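Local coordinates for putative polysaccharide biosynthesis protein with aminopeptidase-like domain (Clostridium acetobutylicum, PDB 3K9T) that probably takes part in the biosynthesis of modified polysaccharides, binds one zinc ion per subunit and, despite its aminopeptidase-like fold, is not expected to act as a peptidase, at residues K61-T66 / G230-L235; P226-S231 / G296-Q301. One frame throughout, in Å; residues are numbered along the deposited sequence.

Interaction 1 of 2, residues K61-T66 / G230-L235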
# COMPACT_ATOMS: atom_id res chain seq x y z
N LYS A 61 27.62 24.22 28.41
CA LYS A 61 26.93 22.95 28.27
C LYS A 61 25.69 23.17 27.42
O LYS A 61 24.80 23.94 27.79
CB LYS A 61 26.58 22.33 29.65
CG LYS A 61 27.52 21.15 30.10
CD LYS A 61 27.13 19.80 29.37
N VAL A 62 25.65 22.50 26.27
CA VAL A 62 24.52 22.60 25.36
C VAL A 62 23.93 21.19 25.24
O VAL A 62 24.42 20.33 24.50
CB VAL A 62 24.95 23.30 24.04
CG1 VAL A 62 25.13 24.81 24.35
CG2 VAL A 62 26.25 22.62 23.38
N PHE A 63 22.86 20.98 26.00
CA PHE A 63 22.34 19.64 26.28
C PHE A 63 23.54 18.76 26.68
O PHE A 63 24.32 19.16 27.54
CB PHE A 63 21.52 19.06 25.09
CG PHE A 63 20.30 19.87 24.74
CD1 PHE A 63 19.39 20.28 25.72
CD2 PHE A 63 20.04 20.22 23.43
CE1 PHE A 63 18.25 21.02 25.38
CE2 PHE A 63 18.91 20.96 23.09
CZ PHE A 63 18.02 21.36 24.06
N ASP A 64 23.73 17.61 26.04
CA ASP A 64 24.79 16.67 26.42
C ASP A 64 26.14 17.10 25.93
O ASP A 64 27.15 16.53 26.32
CB ASP A 64 24.51 15.25 25.86
CG ASP A 64 25.34 14.20 26.55
OD1 ASP A 64 25.40 14.21 27.80
OD2 ASP A 64 25.95 13.36 25.85
N TRP A 65 26.18 18.13 25.09
CA TRP A 65 27.45 18.56 24.52
C TRP A 65 28.06 19.72 25.27
O TRP A 65 27.40 20.40 26.04
CB TRP A 65 27.26 18.92 23.05
CG TRP A 65 26.93 17.78 22.20
CD1 TRP A 65 25.81 16.99 22.28
CD2 TRP A 65 27.70 17.27 21.10
NE1 TRP A 65 25.84 16.03 21.29
CE2 TRP A 65 26.99 16.18 20.56
CE3 TRP A 65 28.91 17.65 20.51
CZ2 TRP A 65 27.45 15.46 19.47
CZ3 TRP A 65 29.38 16.92 19.41
CH2 TRP A 65 28.65 15.84 18.91
N THR A 66 29.35 19.91 25.03
CA THR A 66 30.10 21.02 25.58
C THR A 66 30.66 21.85 24.45
O THR A 66 31.31 21.30 23.57
CB THR A 66 31.28 20.53 26.41
OG1 THR A 66 30.80 19.67 27.45
CG2 THR A 66 32.04 21.72 27.00
N GLY A 230 26.64 23.35 16.35
CA GLY A 230 25.88 24.59 16.16
C GLY A 230 24.39 24.41 16.33
O GLY A 230 23.80 25.12 17.09
N SER A 231 23.79 23.44 15.66
CA SER A 231 22.35 23.16 15.82
C SER A 231 21.98 22.78 17.25
O SER A 231 20.94 23.21 17.77
CB SER A 231 21.86 22.12 14.82
OG SER A 231 22.50 20.87 14.96
N ILE A 232 22.83 21.98 17.90
CA ILE A 232 22.61 21.61 19.32
C ILE A 232 22.66 22.88 20.18
O ILE A 232 21.77 23.12 20.98
CB ILE A 232 23.63 20.55 19.82
CG1 ILE A 232 23.48 19.25 19.02
CG2 ILE A 232 23.40 20.24 21.33
CD1 ILE A 232 24.56 18.20 19.29
N THR A 233 23.67 23.72 19.97
CA THR A 233 23.76 25.00 20.66
C THR A 233 22.52 25.87 20.46
O THR A 233 21.99 26.44 21.43
CB THR A 233 25.00 25.77 20.24
OG1 THR A 233 26.15 24.98 20.54
CG2 THR A 233 25.07 27.15 20.98
N TRP A 234 22.06 25.95 19.22
CA TRP A 234 20.91 26.78 18.94
C TRP A 234 19.67 26.24 19.63
O TRP A 234 18.93 27.00 20.25
CB TRP A 234 20.67 26.91 17.44
CG TRP A 234 19.54 27.83 17.16
CD1 TRP A 234 19.59 29.21 17.08
CD2 TRP A 234 18.19 27.46 16.98
NE1 TRP A 234 18.34 29.71 16.84
CE2 TRP A 234 17.45 28.67 16.79
CE3 TRP A 234 17.52 26.24 16.98
CZ2 TRP A 234 16.08 28.67 16.58
CZ3 TRP A 234 16.14 26.24 16.77
CH2 TRP A 234 15.44 27.45 16.57
N LEU A 235 19.44 24.93 19.51
CA LEU A 235 18.28 24.29 20.15
C LEU A 235 18.34 24.50 21.67
O LEU A 235 17.32 24.76 22.31
CB LEU A 235 18.18 22.79 19.78
CG LEU A 235 17.71 22.49 18.36
CD1 LEU A 235 17.91 21.04 17.93
CD2 LEU A 235 16.26 22.91 18.21
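Ile232, on helix 229-237, packs against Val62, Phe63 and Trp65 of the 61-66 hairpin. At CB its side chain forks. Ile232 CG2, anti to the backbone N, ends 3.3 Å from Val62 O and also reaches Phe63 CD2 at 4.0 Å. The other branch starts with CG1, beside the backbone N, and chi2 (172°) extends it to CD1, which lies over one face of the Trp65 indole. Ile232 CD1 is 3.3 Å from the centroid of the Trp65 five-membered ring and 15° off its normal, a close CH-pi contact in which the two side chains meet at about a right angle. The receiving segment is a beta-hairpin with a two-residue loop, its type II' turn running from Val62 to Trp65 and closed by backbone bonds in both directions between these two residues, in the insert region of the aminopeptidase-like fold. Around Ile232, Val62 CG2 packs 3.7 Å from Thr233 OG1, whose hydroxyl is bonded to Ile229 O one helical turn earlier. The Phe63 ring crosses Leu235 obliquely, and Leu235 CB lies at its edge, near its plane, 3.9 Å from Phe63 CE2. Trp65 NE1, lying beneath Ile232 CD1, is hydrogen-bonded to Glu367 O of the second subunit.

Interaction 2 of 2, residues P226-S231 / G296-Q301. With IMD (imidazole), chain E.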
# COMPACT_ATOMS: atom_id res chain seq x y z
N PRO A 226 27.73 26.03 12.78
CA PRO A 226 28.51 24.82 12.49
C PRO A 226 27.66 23.58 12.59
O PRO A 226 26.78 23.53 13.47
CB PRO A 226 29.57 24.79 13.62
CG PRO A 226 29.04 25.69 14.70
CD PRO A 226 28.28 26.75 13.94
N GLU A 227 27.94 22.57 11.77
CA GLU A 227 27.16 21.34 11.85
C GLU A 227 27.24 20.67 13.22
O GLU A 227 28.25 20.71 13.91
CB GLU A 227 27.53 20.34 10.76
CG GLU A 227 26.46 19.22 10.59
CD GLU A 227 26.77 18.24 9.49
OE1 GLU A 227 27.86 17.66 9.53
OE2 GLU A 227 25.92 18.00 8.59
N THR A 228 26.13 20.03 13.60
CA THR A 228 26.01 19.28 14.82
C THR A 228 26.11 20.17 16.04
O THR A 228 25.10 20.45 16.64
CB THR A 228 26.96 18.02 14.86
OG1 THR A 228 26.55 17.16 13.81
CG2 THR A 228 26.85 17.22 16.16
N ILE A 229 27.32 20.59 16.40
CA ILE A 229 27.52 21.43 17.60
C ILE A 229 26.73 22.76 17.54
O ILE A 229 26.17 23.22 18.57
CB ILE A 229 29.04 21.65 17.90
CG1 ILE A 229 29.20 22.39 19.23
CG2 ILE A 229 29.76 22.36 16.74
CD1 ILE A 229 28.55 21.65 20.44
N GLY A 230 26.64 23.35 16.35
CA GLY A 230 25.88 24.59 16.16
C GLY A 230 24.39 24.41 16.33
O GLY A 230 23.80 25.12 17.09
N SER A 231 23.79 23.44 15.66
CA SER A 231 22.35 23.16 15.82
C SER A 231 21.98 22.78 17.25
O SER A 231 20.94 23.21 17.77
CB SER A 231 21.86 22.12 14.82
OG SER A 231 22.50 20.87 14.96
N GLY A 296 23.79 11.98 8.58
CA GLY A 296 23.86 12.97 7.52
C GLY A 296 24.08 14.35 8.13
O GLY A 296 25.09 14.58 8.76
N SER A 297 23.14 15.28 7.94
CA SER A 297 23.31 16.63 8.48
C SER A 297 22.36 16.91 9.64
O SER A 297 21.87 15.98 10.25
CB SER A 297 23.22 17.69 7.39
OG SER A 297 23.74 18.92 7.89
N ASP A 298 22.09 18.18 9.94
CA ASP A 298 21.44 18.59 11.22
C ASP A 298 20.00 18.14 11.43
O ASP A 298 19.45 18.34 12.50
CB ASP A 298 21.56 20.08 11.43
CG ASP A 298 23.01 20.54 11.63
OD1 ASP A 298 23.71 20.00 12.52
OD2 ASP A 298 23.44 21.44 10.89
N GLU A 299 19.39 17.54 10.42
CA GLU A 299 18.06 16.94 10.56
C GLU A 299 18.08 15.87 11.66
O GLU A 299 17.06 15.63 12.30
CB GLU A 299 17.55 16.38 9.24
CG GLU A 299 18.34 15.21 8.68
CD GLU A 299 19.57 15.60 7.90
OE1 GLU A 299 19.88 16.81 7.83
OE2 GLU A 299 20.20 14.66 7.33
N ARG A 300 19.24 15.26 11.91
CA ARG A 300 19.41 14.41 13.11
C ARG A 300 19.18 15.10 14.44
O ARG A 300 18.61 14.50 15.37
CB ARG A 300 20.78 13.73 13.18
CG ARG A 300 21.92 14.49 12.63
CD ARG A 300 22.97 13.52 12.12
NE ARG A 300 24.08 13.56 13.04
CZ ARG A 300 25.30 13.97 12.72
NH1 ARG A 300 25.59 14.28 11.46
NH2 ARG A 300 26.24 14.03 13.65
N GLN A 301 19.64 16.33 14.57
CA GLN A 301 19.38 17.04 15.83
C GLN A 301 17.91 17.45 15.87
O GLN A 301 17.23 17.19 16.83
CB GLN A 301 20.35 18.19 16.04
CG GLN A 301 21.81 17.86 15.71
CD GLN A 301 22.35 16.66 16.44
OE1 GLN A 301 21.87 16.31 17.53
NE2 GLN A 301 23.39 16.03 15.86
N1 IMD E . 27.23 16.64 6.75
C2 IMD E . 28.22 17.52 6.46
N3 IMD E . 29.05 16.94 5.61
C4 IMD E . 28.60 15.71 5.32
C5 IMD E . 27.43 15.52 6.05
O HOH W 1 23.96 23.60 12.32
O HOH W 2 23.94 17.11 13.08
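Two carboxylates, Glu227 and Asp298, each take a bond from the other segment. Glu227 CG stands anti to the backbone N (chi1 -164°), and CD continues the extended chain. Glu227 OE2 accepts a very short 2.5 Å bond from Ser297 OG. Glu227 OE2 also accepts the N1-H of a bound imidazole, probably from the crystallisation liquor, 2.6 Å from N1. Asp298 OD1 receives the backbone N-H of Thr228 on its syn lone pair, 2.7 Å from N and fairly straight at 158°. Ser231 OG lies 2.9 Å from Asp298 OD1, a weak hydrogen bond, its one proton also within reach of Thr228 O.

Two waters form the next layer. One donates to Asp298 OD1 (3.0 Å), accepts from Gln301 NE2 and bonds with Thr228 OG1 at 2.7 Å; it rests over the centre of the Arg300 guanidinium. Over the same face lies Thr228 OG1, 3.1 Å from Arg300 NH2 but poorly angled for a hydrogen bond. The other water bridges Pro226 O and Asp298 OD2.

Further out, Glu367 of the second subunit forms a salt bridge with Arg300 NH2, and its backbone N bonds to Gln301 OE1. Glu299 OE2, met from above its carboxylate plane by Ser297 N, holds the loop at Ser297 and has its own salt bridge to Lys263.

The Glu227 side chain lies about 6 Å from the bound zinc ion, which His190, Asp196 and His325 coordinate. In the loop between a strand of the mixed sheet, here 219-225, and helix 229-237, Glu227 probably occupies the place of the general-base glutamate of M28 aminopeptidases, though no peptidase activity is expected of this protein.

In the fold
Helix 229-237 serves both contacts: interaction 1 uses its flank, interaction 2 its N-terminal end and the loop before it, and their segments overlap at Gly230 and Ser231. Trp65 CH2 packs 3.6 Å from Thr228 CG2, so the hairpin of the insert region adjoins the loop beside the zinc site. Interaction 1 is the more buried, yet it lies farther from the chain centre, and the second subunit packs against its hairpin; it is largely apolar and lacks a hydrogen bond between its segments. Interaction 2, partly buried and nearer the centre, relies on carboxylates, hydroxyls and water. Glu367 of the second subunit binds to both, linking them to the trimer interface.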